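Local coordinates for hypothetical protein, IPT/TIG domain protein (Bacteroides ovatus, PDB 4HW6) that is of unknown function but, with an IPT/TIG domain joined to a six-bladed beta-propeller, probably binds carbohydrate as an auxiliary nutrient-binding protein, at residues I314-H319 / A332-P337; G116-N121 / C135-N140; I341-E346 / D356-D361; E29-T34 / Q106-V111; M269-S274 / I289-K294. All blocks are in the same frame, centred on the assembly; numbering follows the deposited sequence. Where two conformers were deposited one is given.

Along the chain the contacts follow one another without nesting, in the order 4, 2, 5, 1, 3. Contact 4 lies where the IPT/TIG sheet hands over to strand 109-115 of the propeller. Contact 2 joins the loop that leaves this strand to the loop after strand 130-131, its centre about 30 Å from that of contact 4. Contacts 5, 1 and 3 form a touching group: contacts 1 and 5, centres about 11 Å apart, both reach the sheet that runs from strand 276-280 to strand 313-315, while contact 3 is a hairpin of the following sheet, its centre about 16 Å from that of contact 1. Contacts 4 and 5, centres about 41 Å apart, reflect the elongated two-domain shape.

Contact 1. Residues I314-H319 / A332-P337; sequences IVCGQH and ARLWGP
Gln-318 and Arg-333 run side by side and point the same way, the Gln-318 chain extended with CG anti to the backbone N (chi1 -177°). CB of Gln-318 sits over the centre of one guanidinium face, 3.7 Å from Arg-333 CZ, and the amide and guanidinium planes are 35° apart. The Arg-333 chain, bent at chi2 (-70°), folds back so that NH1 donates to Ala-332 O at 2.9 Å, in the guanidinium plane but above the carbonyl plane. NH1 also bonds Thr-330 O. On the buried side, SG of Cys-316 meets CD1 of Leu-334 at 4.0 Å. Between these pairs Gly-317, whose backbone angles call for glycine, brings CA to 3.3 Å from Ala-332 O in a CA-H...O contact. One water accepts from both Gln-318 N and Leu-334 N. The turn after strand 313-315, edge of one propeller sheet, is thus coupled to the loop leading into strand 337-344 of the next through water, a CA-H...O contact and side-chain packing, while the arginine charge is held by backbone carbonyls of its own loop.

Contact 2. Residues G116-N121 / C135-N140; sequences GKLYEN and CGAFDN
Cys-135 leads into Gly-136, whose positive phi (58°) favours glycine and whose carbonyl provides the polar link of the contact. Gly-136 O accepts from Lys-117 N at 2.9 Å, with the donor above the carbonyl plane, and receives a CA-H...O contact from Gly-116 CA at 3.3 Å. Ala-137 follows with its methyl directed at the other segment: CB lies 3.4 Å from Lys-117 O and 3.7 Å from CD1 of Leu-118, whose CG is anti to the carbonyl carbon (chi1 -68°). Phe-138 brings ring atom CE2 to 3.8 Å from Gly-116 N. A side chain on Gly-116 would crowd CE2 of this ring, and the backbone angles there require glycine anyway. Beyond the segments, Phe-138 meets Trp-157 edge-to-face and Lys-117 NZ forms a salt bridge with Asp-133. Two irregular loops thus meet through one backbone hydrogen bond, two glycines, Ala-137, Leu-118 and Phe-138 where strand 109-115 leaves its sheet; its pairing with strand 425-431 is consistent with the ring closure usual in beta-propellers.

Contact 3. Residues I341-E346 / D356-D361; sequences IFVKNE and DFYFCD
Strands 337-344 and 355-361 form a beta hairpin at one side of a propeller sheet, paired antiparallel with Phe-342 opposite Phe-357 as a non-hydrogen-bonded pair. Four backbone bonds flank that pair: Ile-341 and Tyr-358 exchange two, and Val-343 and Asp-356 two more, Val-343 N reaching Asp-356 O at 2.8 Å. Aromatic contact dominates the face bearing the two phenylalanines. Phe-342 (CG anti to the carbonyl carbon) and Phe-357 (CG anti to the backbone N, chi1 -171°) cross obliquely in an edge-to-face pair, ring centroids 4.7 Å apart and planes at 50°, with CD1 of Phe-357 over the centre of the Phe-342 ring. The Phe-342 ring also meets His-281 edge-to-face; an alanine here would remove both ring contacts and would probably loosen the packing of this face against the loop of His-281. On the other face CB of Val-343 lies 3.9 Å from CD1 of Tyr-358, the side chains crossing at about a right angle. The polar side-chain contact lies at the hairpin's loop end: Asp-356 OD1 bonds Tyr-348 OH and Asn-345 OD1 bonds Ala-347 N, while Asn-345 ND2 donates to Asp-356 OD2 at 3.0 Å from above the carboxylate plane.

Contact 4. Residues E29-T34 / Q106-V111; sequences EGRKGT and QYNYVV
This is a surface contact at the junction of the two domains, largely polar and backbone-led, between the end of strand 21-30 of the IPT/TIG sheet with its following turn and the connection that runs into strand 109-115 of the propeller. Gln-106 N donates to Gly-30 O at 2.9 Å in an almost straight bond (172°), although the donor stands above the carbonyl plane. Arg-31 CA makes a CA-H...O contact with Gln-106 O at 3.3 Å. That oxygen also accepts from a water at 3.0 Å, which itself accepts from Lys-32 N, so the two segments are bridged just beyond the direct bond. The type II turn from Arg-31 to Thr-34 is closed at Arg-31 O, which accepts from Thr-34 N and, on a lone pair, from Thr-34 OG1 at 2.6 Å. Among the side chains, the extended Gln-106 lies along Gly-30 and crosses Glu-29 obliquely, NE2 3.8 Å from Glu-29 CG, with amide and carboxylate planes 85° apart. Arg-31, bent at chi3, brings NH1 to 3.8 Å from Asn-108 OD1 and forms a salt bridge through NH2 with Glu-432. Glu-432 OE2 also accepts from Asn-108 N, so this side-chain carboxylate near the C-terminus joins both segments, and its charge pairing with Arg-31 probably helps to set the IPT/TIG domain against the propeller.

Contact 5. Residues M269-S274 / I289-K294; sequences MDTKGS and IIYNGK
Tyr-291 carries this contact, its CG anti to the carbonyl carbon (chi1 -77°) and its hydroxyl reaching into the loop 269-274. Asp-270, with CG crowded between backbone N and carbonyl carbon (chi1 67°), turns its carboxylate almost perpendicular to the phenol ring. Its OD1 accepts from Tyr-291 OH at 2.7 Å and from Thr-271 OG1 at 2.8 Å, both donors above the carboxylate plane, while OD2 bonds Tyr-298 OH. Thr-271 OG1, placed anti to the carbonyl carbon, lies at the ring edge 3.5 Å from Tyr-291 CE2. A water donates to the tyrosine hydroxyl and accepts from Asp-270 N. Selenomethionine Met-269 meets the ring tip to tip: bent at chi3 (62°), it sets CE 3.6 Å from Tyr-291 CE1 and 3.9 Å from CG2 of Ile-289. A phenylalanine at Tyr-291 would remove the hydroxyl's bonds to Asp-270 OD1 and to the water, and would probably loosen the loop 269-274 from the strand. At the other end Lys-294, bent at chi2, passes its CE 3.9 Å from Ser-274 OG, and a second water joins that hydroxyl to Gly-293 N. Strand 286-291 is flanked in its sheet by strands 276-280 and 296-301, from which Phe-276 meets the Tyr-291 ring edge-to-face and Tyr-298 stacks on it, while Met-269 and Ile-289 both touch Ile-252 of strand 251-255 in the preceding sheet.

Contact 1. Residues I314-H319 / A332-P337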
# COMPACT_ATOMS: atom_id res chain seq x y z
N ILE A 314 9.70 -23.52 -4.29
CA ILE A 314 9.36 -22.82 -3.04
C ILE A 314 10.43 -21.80 -2.68
O ILE A 314 11.65 -22.05 -2.86
CB ILE A 314 9.10 -23.81 -1.87
CG1 ILE A 314 8.44 -23.12 -0.69
CG2 ILE A 314 10.39 -24.52 -1.43
CD1 ILE A 314 7.86 -24.11 0.29
N VAL A 315 9.96 -20.64 -2.21
CA VAL A 315 10.84 -19.57 -1.76
C VAL A 315 10.83 -19.41 -0.24
O VAL A 315 11.90 -19.24 0.36
CB VAL A 315 10.52 -18.25 -2.49
CG1 VAL A 315 11.32 -17.08 -1.92
CG2 VAL A 315 10.83 -18.43 -3.98
N CYS A 316 9.65 -19.44 0.37
CA CYS A 316 9.55 -19.31 1.80
C CYS A 316 8.36 -20.02 2.39
O CYS A 316 7.42 -20.39 1.70
CB CYS A 316 9.59 -17.84 2.23
SG CYS A 316 8.13 -16.93 1.77
N GLY A 317 8.43 -20.24 3.68
CA GLY A 317 7.43 -21.02 4.37
C GLY A 317 7.68 -22.50 4.24
O GLY A 317 8.64 -22.94 3.59
N GLN A 318 6.80 -23.28 4.86
CA GLN A 318 6.77 -24.72 4.70
C GLN A 318 5.34 -25.12 4.39
O GLN A 318 4.41 -24.80 5.13
CB GLN A 318 7.27 -25.45 5.93
CG GLN A 318 7.31 -26.94 5.72
CD GLN A 318 7.98 -27.67 6.85
OE1 GLN A 318 9.21 -27.68 6.96
NE2 GLN A 318 7.18 -28.25 7.72
N HIS A 319 5.18 -25.79 3.26
CA HIS A 319 3.89 -26.25 2.77
C HIS A 319 3.15 -27.02 3.87
O HIS A 319 3.69 -27.98 4.42
CB HIS A 319 4.16 -27.14 1.57
CG HIS A 319 2.95 -27.47 0.74
ND1 HIS A 319 1.89 -28.20 1.21
CD2 HIS A 319 2.73 -27.27 -0.58
CE1 HIS A 319 1.04 -28.42 0.22
NE2 HIS A 319 1.52 -27.86 -0.89
N ALA A 332 11.33 -19.80 7.56
CA ALA A 332 10.19 -18.97 7.95
C ALA A 332 8.93 -19.82 7.95
O ALA A 332 8.87 -20.86 7.31
CB ALA A 332 10.00 -17.80 6.99
N ARG A 333 7.94 -19.36 8.71
CA ARG A 333 6.59 -19.88 8.66
C ARG A 333 5.63 -18.75 8.39
O ARG A 333 5.78 -17.65 8.96
CB ARG A 333 6.22 -20.59 9.94
CG ARG A 333 7.11 -21.78 10.28
CD ARG A 333 6.87 -22.93 9.31
NE ARG A 333 7.69 -24.09 9.61
CZ ARG A 333 8.89 -24.34 9.10
NH1 ARG A 333 9.48 -23.49 8.26
NH2 ARG A 333 9.53 -25.46 9.50
N LEU A 334 4.65 -19.04 7.52
CA LEU A 334 3.58 -18.13 7.18
C LEU A 334 2.28 -18.72 7.67
O LEU A 334 2.22 -19.91 8.01
CB LEU A 334 3.50 -17.93 5.67
CG LEU A 334 4.78 -17.55 4.93
CD1 LEU A 334 4.48 -17.24 3.47
CD2 LEU A 334 5.57 -16.43 5.56
N TRP A 335 1.25 -17.88 7.73
CA TRP A 335 -0.06 -18.32 8.18
C TRP A 335 -1.16 -17.59 7.41
O TRP A 335 -1.56 -16.47 7.74
CB TRP A 335 -0.22 -18.17 9.70
CG TRP A 335 -1.32 -19.06 10.27
CD1 TRP A 335 -2.21 -19.81 9.57
CD2 TRP A 335 -1.66 -19.23 11.64
NE1 TRP A 335 -3.05 -20.48 10.42
CE2 TRP A 335 -2.75 -20.13 11.70
CE3 TRP A 335 -1.17 -18.69 12.83
CZ2 TRP A 335 -3.35 -20.50 12.90
CZ3 TRP A 335 -1.76 -19.08 14.03
CH2 TRP A 335 -2.84 -19.97 14.05
N GLY A 336 -1.63 -18.26 6.37
CA GLY A 336 -2.64 -17.69 5.48
C GLY A 336 -2.21 -16.48 4.70
O GLY A 336 -2.91 -15.46 4.68
N PRO A 337 -1.07 -16.58 3.98
CA PRO A 337 -0.64 -15.46 3.17
C PRO A 337 -1.68 -15.24 2.07
O PRO A 337 -2.09 -16.19 1.41
CB PRO A 337 0.67 -15.94 2.57
CG PRO A 337 0.57 -17.43 2.54
CD PRO A 337 -0.20 -17.74 3.81
O HOH W 1 4.78 -21.81 6.60

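Contact 2. Residues G116-N121 / C135-N140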
# COMPACT_ATOMS: atom_id res chain seq x y z
N GLY A 116 -14.20 3.28 6.60
CA GLY A 116 -15.09 2.35 7.27
C GLY A 116 -15.34 2.75 8.70
O GLY A 116 -14.39 3.09 9.43
N LYS A 117 -16.62 2.70 9.11
CA LYS A 117 -17.02 3.05 10.47
C LYS A 117 -18.07 2.03 10.92
O LYS A 117 -18.91 1.62 10.14
CB LYS A 117 -17.61 4.46 10.52
CG LYS A 117 -16.59 5.53 10.13
CD LYS A 117 -17.27 6.89 10.06
CE LYS A 117 -16.28 8.02 9.83
NZ LYS A 117 -17.00 9.33 9.85
N LEU A 118 -17.96 1.61 12.17
CA LEU A 118 -18.88 0.65 12.75
C LEU A 118 -19.59 1.27 13.96
O LEU A 118 -19.22 2.36 14.43
CB LEU A 118 -18.12 -0.59 13.21
CG LEU A 118 -17.47 -1.52 12.18
CD1 LEU A 118 -16.39 -0.82 11.37
CD2 LEU A 118 -16.94 -2.75 12.90
N TYR A 119 -20.61 0.61 14.45
CA TYR A 119 -21.29 1.10 15.64
C TYR A 119 -21.56 -0.03 16.62
O TYR A 119 -21.27 -1.19 16.33
CB TYR A 119 -22.56 1.92 15.31
CG TYR A 119 -23.60 1.22 14.46
CD1 TYR A 119 -23.46 1.16 13.08
CD2 TYR A 119 -24.76 0.67 15.02
CE1 TYR A 119 -24.40 0.55 12.28
CE2 TYR A 119 -25.73 0.06 14.22
CZ TYR A 119 -25.53 -0.00 12.85
OH TYR A 119 -26.45 -0.60 12.03
N GLU A 120 -22.06 0.34 17.80
CA GLU A 120 -22.30 -0.58 18.89
C GLU A 120 -21.03 -1.31 19.30
O GLU A 120 -20.95 -2.52 19.20
CB GLU A 120 -23.44 -1.53 18.53
CG GLU A 120 -24.35 -1.86 19.70
CD GLU A 120 -25.75 -2.25 19.24
OE1 GLU A 120 -26.43 -1.41 18.63
OE2 GLU A 120 -26.16 -3.41 19.50
N ASN A 121 -20.06 -0.53 19.75
CA ASN A 121 -18.70 -1.00 20.06
C ASN A 121 -18.18 -2.05 19.06
O ASN A 121 -17.79 -3.17 19.42
CB ASN A 121 -18.59 -1.47 21.53
CG ASN A 121 -17.14 -1.66 21.96
OD1 ASN A 121 -16.24 -0.88 21.59
ND2 ASN A 121 -16.90 -2.73 22.70
N CYS A 135 -19.79 6.11 4.55
CA CYS A 135 -19.95 5.03 3.58
C CYS A 135 -20.01 3.69 4.32
O CYS A 135 -19.52 2.68 3.82
CB CYS A 135 -18.78 5.02 2.59
SG CYS A 135 -17.14 4.82 3.34
N GLY A 136 -20.58 3.71 5.52
CA GLY A 136 -20.72 2.47 6.30
C GLY A 136 -19.39 1.81 6.57
O GLY A 136 -18.39 2.50 6.79
N ALA A 137 -19.39 0.47 6.55
CA ALA A 137 -18.18 -0.33 6.59
C ALA A 137 -18.29 -1.48 5.59
O ALA A 137 -19.29 -1.63 4.87
CB ALA A 137 -17.88 -0.82 8.02
N PHE A 138 -17.24 -2.29 5.53
CA PHE A 138 -17.03 -3.20 4.41
C PHE A 138 -17.10 -4.68 4.79
O PHE A 138 -16.39 -5.12 5.69
CB PHE A 138 -15.69 -2.85 3.76
CG PHE A 138 -15.57 -1.39 3.46
CD1 PHE A 138 -16.52 -0.77 2.65
CD2 PHE A 138 -14.59 -0.61 4.05
CE1 PHE A 138 -16.45 0.58 2.40
CE2 PHE A 138 -14.52 0.74 3.79
CZ PHE A 138 -15.46 1.34 2.98
N ASP A 139 -17.91 -5.43 4.06
CA ASP A 139 -18.10 -6.87 4.35
C ASP A 139 -16.88 -7.71 4.08
O ASP A 139 -16.58 -8.62 4.85
CB ASP A 139 -19.29 -7.45 3.57
CG ASP A 139 -20.63 -7.06 4.16
OD1 ASP A 139 -20.75 -6.75 5.38
OD2 ASP A 139 -21.60 -7.08 3.37
N ASN A 140 -16.16 -7.45 2.99
CA ASN A 140 -15.07 -8.34 2.58
C ASN A 140 -14.12 -7.64 1.64
O ASN A 140 -14.42 -7.49 0.44
CB ASN A 140 -15.65 -9.59 1.92
CG ASN A 140 -14.62 -10.68 1.69
OD1 ASN A 140 -13.45 -10.52 2.00
ND2 ASN A 140 -15.07 -11.80 1.14

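Contact 3. Residues I341-E346 / D356-D361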
# COMPACT_ATOMS: atom_id res chain seq x y z
N ILE A 341 2.10 -7.52 -2.94
CA ILE A 341 2.47 -6.57 -3.97
C ILE A 341 3.96 -6.26 -3.91
O ILE A 341 4.59 -6.36 -2.87
CB ILE A 341 1.71 -5.23 -3.81
CG1 ILE A 341 1.92 -4.65 -2.39
CG2 ILE A 341 0.23 -5.44 -4.12
CD1 ILE A 341 1.44 -3.23 -2.26
N PHE A 342 4.50 -5.87 -5.06
CA PHE A 342 5.88 -5.44 -5.14
C PHE A 342 6.01 -3.94 -4.92
O PHE A 342 5.27 -3.16 -5.51
CB PHE A 342 6.44 -5.83 -6.49
CG PHE A 342 6.64 -7.31 -6.65
CD1 PHE A 342 7.78 -7.92 -6.16
CD2 PHE A 342 5.70 -8.10 -7.30
CE1 PHE A 342 7.98 -9.30 -6.29
CE2 PHE A 342 5.90 -9.46 -7.42
CZ PHE A 342 7.05 -10.06 -6.94
N VAL A 343 6.96 -3.55 -4.08
CA VAL A 343 7.18 -2.16 -3.76
C VAL A 343 8.67 -1.85 -3.87
O VAL A 343 9.51 -2.56 -3.29
CB VAL A 343 6.64 -1.83 -2.35
CG1 VAL A 343 6.93 -0.39 -1.99
CG2 VAL A 343 5.15 -2.11 -2.27
N LYS A 344 9.00 -0.81 -4.61
CA LYS A 344 10.41 -0.42 -4.82
C LYS A 344 11.09 -0.07 -3.51
O LYS A 344 10.53 0.65 -2.67
CB LYS A 344 10.50 0.75 -5.81
CG LYS A 344 11.78 0.78 -6.63
CD LYS A 344 11.61 1.62 -7.89
CE LYS A 344 12.45 1.11 -9.04
NZ LYS A 344 12.40 2.03 -10.21
N ASN A 345 12.28 -0.62 -3.30
CA ASN A 345 13.10 -0.28 -2.14
C ASN A 345 14.33 0.47 -2.65
O ASN A 345 15.17 -0.08 -3.37
CB ASN A 345 13.49 -1.54 -1.37
CG ASN A 345 14.26 -1.25 -0.11
OD1 ASN A 345 14.85 -0.17 0.05
ND2 ASN A 345 14.28 -2.20 0.80
N GLU A 346 14.44 1.74 -2.28
CA GLU A 346 15.57 2.57 -2.72
C GLU A 346 16.94 2.07 -2.25
O GLU A 346 17.93 2.29 -2.93
CB GLU A 346 15.34 4.04 -2.33
CG GLU A 346 14.24 4.71 -3.16
CD GLU A 346 14.51 4.65 -4.67
OE1 GLU A 346 15.62 5.05 -5.10
OE2 GLU A 346 13.62 4.18 -5.42
N ASP A 356 10.91 -5.07 -2.83
CA ASP A 356 10.46 -5.95 -1.79
C ASP A 356 9.03 -6.39 -2.10
O ASP A 356 8.31 -5.72 -2.84
CB ASP A 356 10.48 -5.24 -0.43
CG ASP A 356 11.84 -5.25 0.24
OD1 ASP A 356 12.62 -6.20 0.07
OD2 ASP A 356 12.13 -4.29 1.00
N PHE A 357 8.62 -7.53 -1.54
CA PHE A 357 7.28 -8.08 -1.72
C PHE A 357 6.54 -8.00 -0.37
O PHE A 357 6.85 -8.76 0.56
CB PHE A 357 7.38 -9.52 -2.23
CG PHE A 357 6.05 -10.11 -2.66
CD1 PHE A 357 5.38 -9.61 -3.79
CD2 PHE A 357 5.50 -11.20 -1.98
CE1 PHE A 357 4.18 -10.17 -4.21
CE2 PHE A 357 4.31 -11.75 -2.41
CZ PHE A 357 3.66 -11.24 -3.52
N TYR A 358 5.59 -7.08 -0.27
CA TYR A 358 4.77 -6.92 0.94
C TYR A 358 3.50 -7.72 0.80
O TYR A 358 2.81 -7.62 -0.22
CB TYR A 358 4.40 -5.45 1.17
CG TYR A 358 5.55 -4.61 1.62
CD1 TYR A 358 6.56 -4.21 0.74
CD2 TYR A 358 5.61 -4.16 2.93
CE1 TYR A 358 7.61 -3.42 1.18
CE2 TYR A 358 6.67 -3.41 3.39
CZ TYR A 358 7.65 -3.03 2.52
OH TYR A 358 8.65 -2.27 3.03
N PHE A 359 3.18 -8.51 1.81
CA PHE A 359 1.99 -9.31 1.77
C PHE A 359 1.26 -9.37 3.08
O PHE A 359 1.84 -9.23 4.17
CB PHE A 359 2.27 -10.73 1.24
CG PHE A 359 3.18 -11.56 2.12
CD1 PHE A 359 4.55 -11.43 2.07
CD2 PHE A 359 2.65 -12.49 3.00
CE1 PHE A 359 5.38 -12.19 2.89
CE2 PHE A 359 3.47 -13.26 3.81
CZ PHE A 359 4.83 -13.12 3.76
N CYS A 360 -0.06 -9.59 2.97
CA CYS A 360 -0.89 -9.78 4.15
C CYS A 360 -0.88 -11.26 4.55
O CYS A 360 -1.15 -12.13 3.74
CB CYS A 360 -2.30 -9.33 3.85
SG CYS A 360 -2.38 -7.54 3.73
N ASP A 361 -0.54 -11.51 5.81
CA ASP A 361 -0.49 -12.87 6.35
C ASP A 361 -1.73 -12.91 7.23
O ASP A 361 -1.71 -12.49 8.37
CB ASP A 361 0.82 -13.05 7.12
CG ASP A 361 1.30 -14.51 7.18
OD1 ASP A 361 1.19 -15.25 6.17
OD2 ASP A 361 1.85 -14.89 8.24

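Contact 4. Residues E29-T34 / Q106-V111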
# COMPACT_ATOMS: atom_id res chain seq x y z
N GLU A 29 18.26 17.16 14.73
CA GLU A 29 17.28 16.19 14.29
C GLU A 29 16.16 16.10 15.31
O GLU A 29 16.30 16.55 16.44
CB GLU A 29 17.93 14.83 14.14
CG GLU A 29 18.39 14.24 15.46
CD GLU A 29 19.81 13.75 15.40
OE1 GLU A 29 20.73 14.59 15.22
OE2 GLU A 29 20.01 12.52 15.56
N GLY A 30 15.04 15.52 14.90
CA GLY A 30 13.93 15.34 15.82
C GLY A 30 12.62 15.07 15.12
O GLY A 30 12.50 15.17 13.89
N ARG A 31 11.63 14.76 15.94
CA ARG A 31 10.29 14.40 15.49
C ARG A 31 9.36 15.60 15.66
O ARG A 31 9.75 16.62 16.26
CB ARG A 31 9.78 13.17 16.27
CG ARG A 31 10.44 12.92 17.63
CD ARG A 31 9.86 11.70 18.35
NE ARG A 31 8.41 11.66 18.14
CZ ARG A 31 7.80 10.96 17.19
NH1 ARG A 31 8.48 10.17 16.36
NH2 ARG A 31 6.48 11.05 17.07
N LYS A 32 8.15 15.49 15.14
CA LYS A 32 7.14 16.54 15.29
C LYS A 32 6.93 16.88 16.76
O LYS A 32 6.87 15.98 17.61
CB LYS A 32 5.81 16.14 14.62
CG LYS A 32 5.08 14.98 15.27
CD LYS A 32 3.94 14.47 14.40
CE LYS A 32 3.21 13.32 15.06
NZ LYS A 32 2.48 13.75 16.28
N GLY A 33 6.84 18.17 17.06
CA GLY A 33 6.73 18.63 18.43
C GLY A 33 8.06 18.89 19.11
O GLY A 33 8.09 19.35 20.24
N THR A 34 9.18 18.59 18.45
CA THR A 34 10.51 18.84 19.01
C THR A 34 10.73 20.34 19.12
O THR A 34 10.52 21.05 18.12
CB THR A 34 11.64 18.31 18.10
OG1 THR A 34 11.63 16.89 18.06
CG2 THR A 34 13.05 18.81 18.56
N GLN A 106 12.66 13.22 11.79
CA GLN A 106 12.51 11.82 12.13
C GLN A 106 11.04 11.54 12.34
O GLN A 106 10.30 12.37 12.87
CB GLN A 106 13.28 11.48 13.39
CG GLN A 106 14.78 11.71 13.28
CD GLN A 106 15.49 11.50 14.59
OE1 GLN A 106 14.95 11.82 15.66
NE2 GLN A 106 16.70 10.97 14.52
N TYR A 107 10.62 10.36 11.92
CA TYR A 107 9.23 9.98 12.01
C TYR A 107 9.13 8.47 11.90
O TYR A 107 9.90 7.81 11.18
CB TYR A 107 8.43 10.60 10.86
CG TYR A 107 8.95 10.15 9.52
CD1 TYR A 107 10.00 10.82 8.92
CD2 TYR A 107 8.43 9.03 8.88
CE1 TYR A 107 10.51 10.40 7.70
CE2 TYR A 107 8.93 8.61 7.67
CZ TYR A 107 9.97 9.30 7.08
OH TYR A 107 10.48 8.90 5.87
N ASN A 108 8.13 7.97 12.61
CA ASN A 108 7.75 6.57 12.56
C ASN A 108 6.58 6.37 11.61
O ASN A 108 5.81 7.30 11.35
CB ASN A 108 7.36 6.09 13.95
CG ASN A 108 8.52 6.12 14.92
OD1 ASN A 108 8.34 6.42 16.09
ND2 ASN A 108 9.72 5.81 14.42
N TYR A 109 6.47 5.16 11.11
CA TYR A 109 5.32 4.77 10.33
C TYR A 109 4.30 4.27 11.32
O TYR A 109 4.65 3.62 12.30
CB TYR A 109 5.70 3.70 9.33
CG TYR A 109 6.47 4.26 8.18
CD1 TYR A 109 7.82 4.57 8.32
CD2 TYR A 109 5.86 4.51 6.96
CE1 TYR A 109 8.54 5.09 7.26
CE2 TYR A 109 6.58 5.04 5.90
CZ TYR A 109 7.91 5.33 6.07
OH TYR A 109 8.65 5.84 5.03
N VAL A 110 3.04 4.57 11.05
CA VAL A 110 1.98 4.18 11.94
C VAL A 110 0.84 3.61 11.11
O VAL A 110 0.71 3.91 9.91
CB VAL A 110 1.47 5.36 12.78
CG1 VAL A 110 2.54 5.83 13.76
CG2 VAL A 110 0.99 6.51 11.87
N VAL A 111 0.06 2.75 11.74
CA VAL A 111 -1.18 2.28 11.16
C VAL A 111 -2.28 3.25 11.58
O VAL A 111 -2.37 3.64 12.76
CB VAL A 111 -1.55 0.85 11.60
CG1 VAL A 111 -2.83 0.43 10.87
CG2 VAL A 111 -0.42 -0.16 11.34
O HOH W 2 7.53 13.18 13.74

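Contact 5. Residues M269-S274 / I289-K294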
# COMPACT_ATOMS: atom_id res chain seq x y z
N MSE A 269 1.73 -27.69 -11.49
CA MSE A 269 2.00 -27.31 -10.11
C MSE A 269 1.95 -28.56 -9.25
O MSE A 269 1.41 -29.60 -9.63
CB MSE A 269 0.99 -26.27 -9.61
CG MSE A 269 1.28 -24.86 -10.11
SE MSE A 269 -0.05 -23.58 -9.46
CE MSE A 269 0.33 -23.80 -7.55
N ASP A 270 2.53 -28.46 -8.06
CA ASP A 270 2.61 -29.61 -7.18
C ASP A 270 1.39 -29.75 -6.25
O ASP A 270 1.31 -30.69 -5.47
CB ASP A 270 3.93 -29.58 -6.38
CG ASP A 270 4.01 -28.43 -5.39
OD1 ASP A 270 3.04 -27.66 -5.18
OD2 ASP A 270 5.09 -28.29 -4.79
N THR A 271 0.46 -28.80 -6.35
CA THR A 271 -0.71 -28.69 -5.47
C THR A 271 -1.90 -28.18 -6.26
O THR A 271 -1.77 -27.34 -7.13
CB THR A 271 -0.39 -27.71 -4.31
OG1 THR A 271 0.80 -28.16 -3.65
CG2 THR A 271 -1.53 -27.60 -3.27
N LYS A 272 -3.07 -28.70 -5.93
CA LYS A 272 -4.34 -28.15 -6.44
C LYS A 272 -5.31 -28.13 -5.27
O LYS A 272 -4.94 -28.43 -4.13
CB LYS A 272 -4.89 -29.01 -7.58
CG LYS A 272 -5.20 -30.45 -7.21
CD LYS A 272 -5.84 -31.21 -8.36
CE LYS A 272 -6.11 -32.66 -7.98
NZ LYS A 272 -6.88 -33.33 -9.06
N GLY A 273 -6.55 -27.78 -5.54
CA GLY A 273 -7.59 -27.90 -4.51
C GLY A 273 -7.47 -26.86 -3.42
O GLY A 273 -7.82 -27.12 -2.26
N SER A 274 -7.01 -25.67 -3.77
CA SER A 274 -6.66 -24.66 -2.78
C SER A 274 -6.67 -23.30 -3.46
O SER A 274 -6.76 -23.21 -4.69
CB SER A 274 -5.26 -24.98 -2.19
OG SER A 274 -5.02 -24.28 -0.98
N ILE A 289 3.85 -17.25 -6.67
CA ILE A 289 2.64 -17.97 -6.44
C ILE A 289 2.45 -18.12 -4.93
O ILE A 289 3.20 -18.86 -4.26
CB ILE A 289 2.66 -19.38 -7.06
CG1 ILE A 289 3.16 -19.37 -8.51
CG2 ILE A 289 1.27 -20.02 -6.96
CD1 ILE A 289 3.54 -20.75 -9.01
N ILE A 290 1.49 -17.36 -4.40
CA ILE A 290 1.15 -17.44 -3.00
C ILE A 290 0.19 -18.60 -2.77
O ILE A 290 -0.88 -18.63 -3.38
CB ILE A 290 0.54 -16.14 -2.48
CG1 ILE A 290 1.47 -14.94 -2.79
CG2 ILE A 290 0.31 -16.26 -0.97
CD1 ILE A 290 0.86 -13.60 -2.41
N TYR A 291 0.61 -19.58 -1.96
CA TYR A 291 -0.23 -20.72 -1.63
C TYR A 291 -1.04 -20.28 -0.42
O TYR A 291 -0.63 -20.45 0.73
CB TYR A 291 0.60 -21.97 -1.30
CG TYR A 291 1.20 -22.74 -2.44
CD1 TYR A 291 1.70 -22.12 -3.58
CD2 TYR A 291 1.29 -24.13 -2.37
CE1 TYR A 291 2.25 -22.86 -4.63
CE2 TYR A 291 1.85 -24.88 -3.39
CZ TYR A 291 2.35 -24.24 -4.52
OH TYR A 291 2.90 -25.01 -5.55
N ASN A 292 -2.19 -19.66 -0.67
CA ASN A 292 -2.96 -19.05 0.41
C ASN A 292 -3.37 -20.02 1.50
O ASN A 292 -3.40 -19.66 2.66
CB ASN A 292 -4.23 -18.35 -0.13
CG ASN A 292 -3.98 -17.45 -1.32
OD1 ASN A 292 -4.61 -17.60 -2.35
ND2 ASN A 292 -3.06 -16.48 -1.18
N GLY A 293 -3.73 -21.24 1.11
CA GLY A 293 -4.15 -22.26 2.03
C GLY A 293 -3.05 -23.17 2.55
O GLY A 293 -3.32 -23.94 3.47
N LYS A 294 -1.86 -23.12 1.97
CA LYS A 294 -0.76 -24.01 2.37
C LYS A 294 0.45 -23.29 2.97
O LYS A 294 1.45 -23.93 3.34
CB LYS A 294 -0.28 -24.87 1.20
CG LYS A 294 -1.38 -25.60 0.47
CD LYS A 294 -2.15 -26.55 1.34
CE LYS A 294 -3.10 -27.35 0.46
NZ LYS A 294 -3.87 -28.33 1.26
O HOH W 3 4.08 -25.95 -7.88
O HOH W 4 -5.33 -28.99 -1.44
O HOH W 5 -2.88 -22.81 -1.18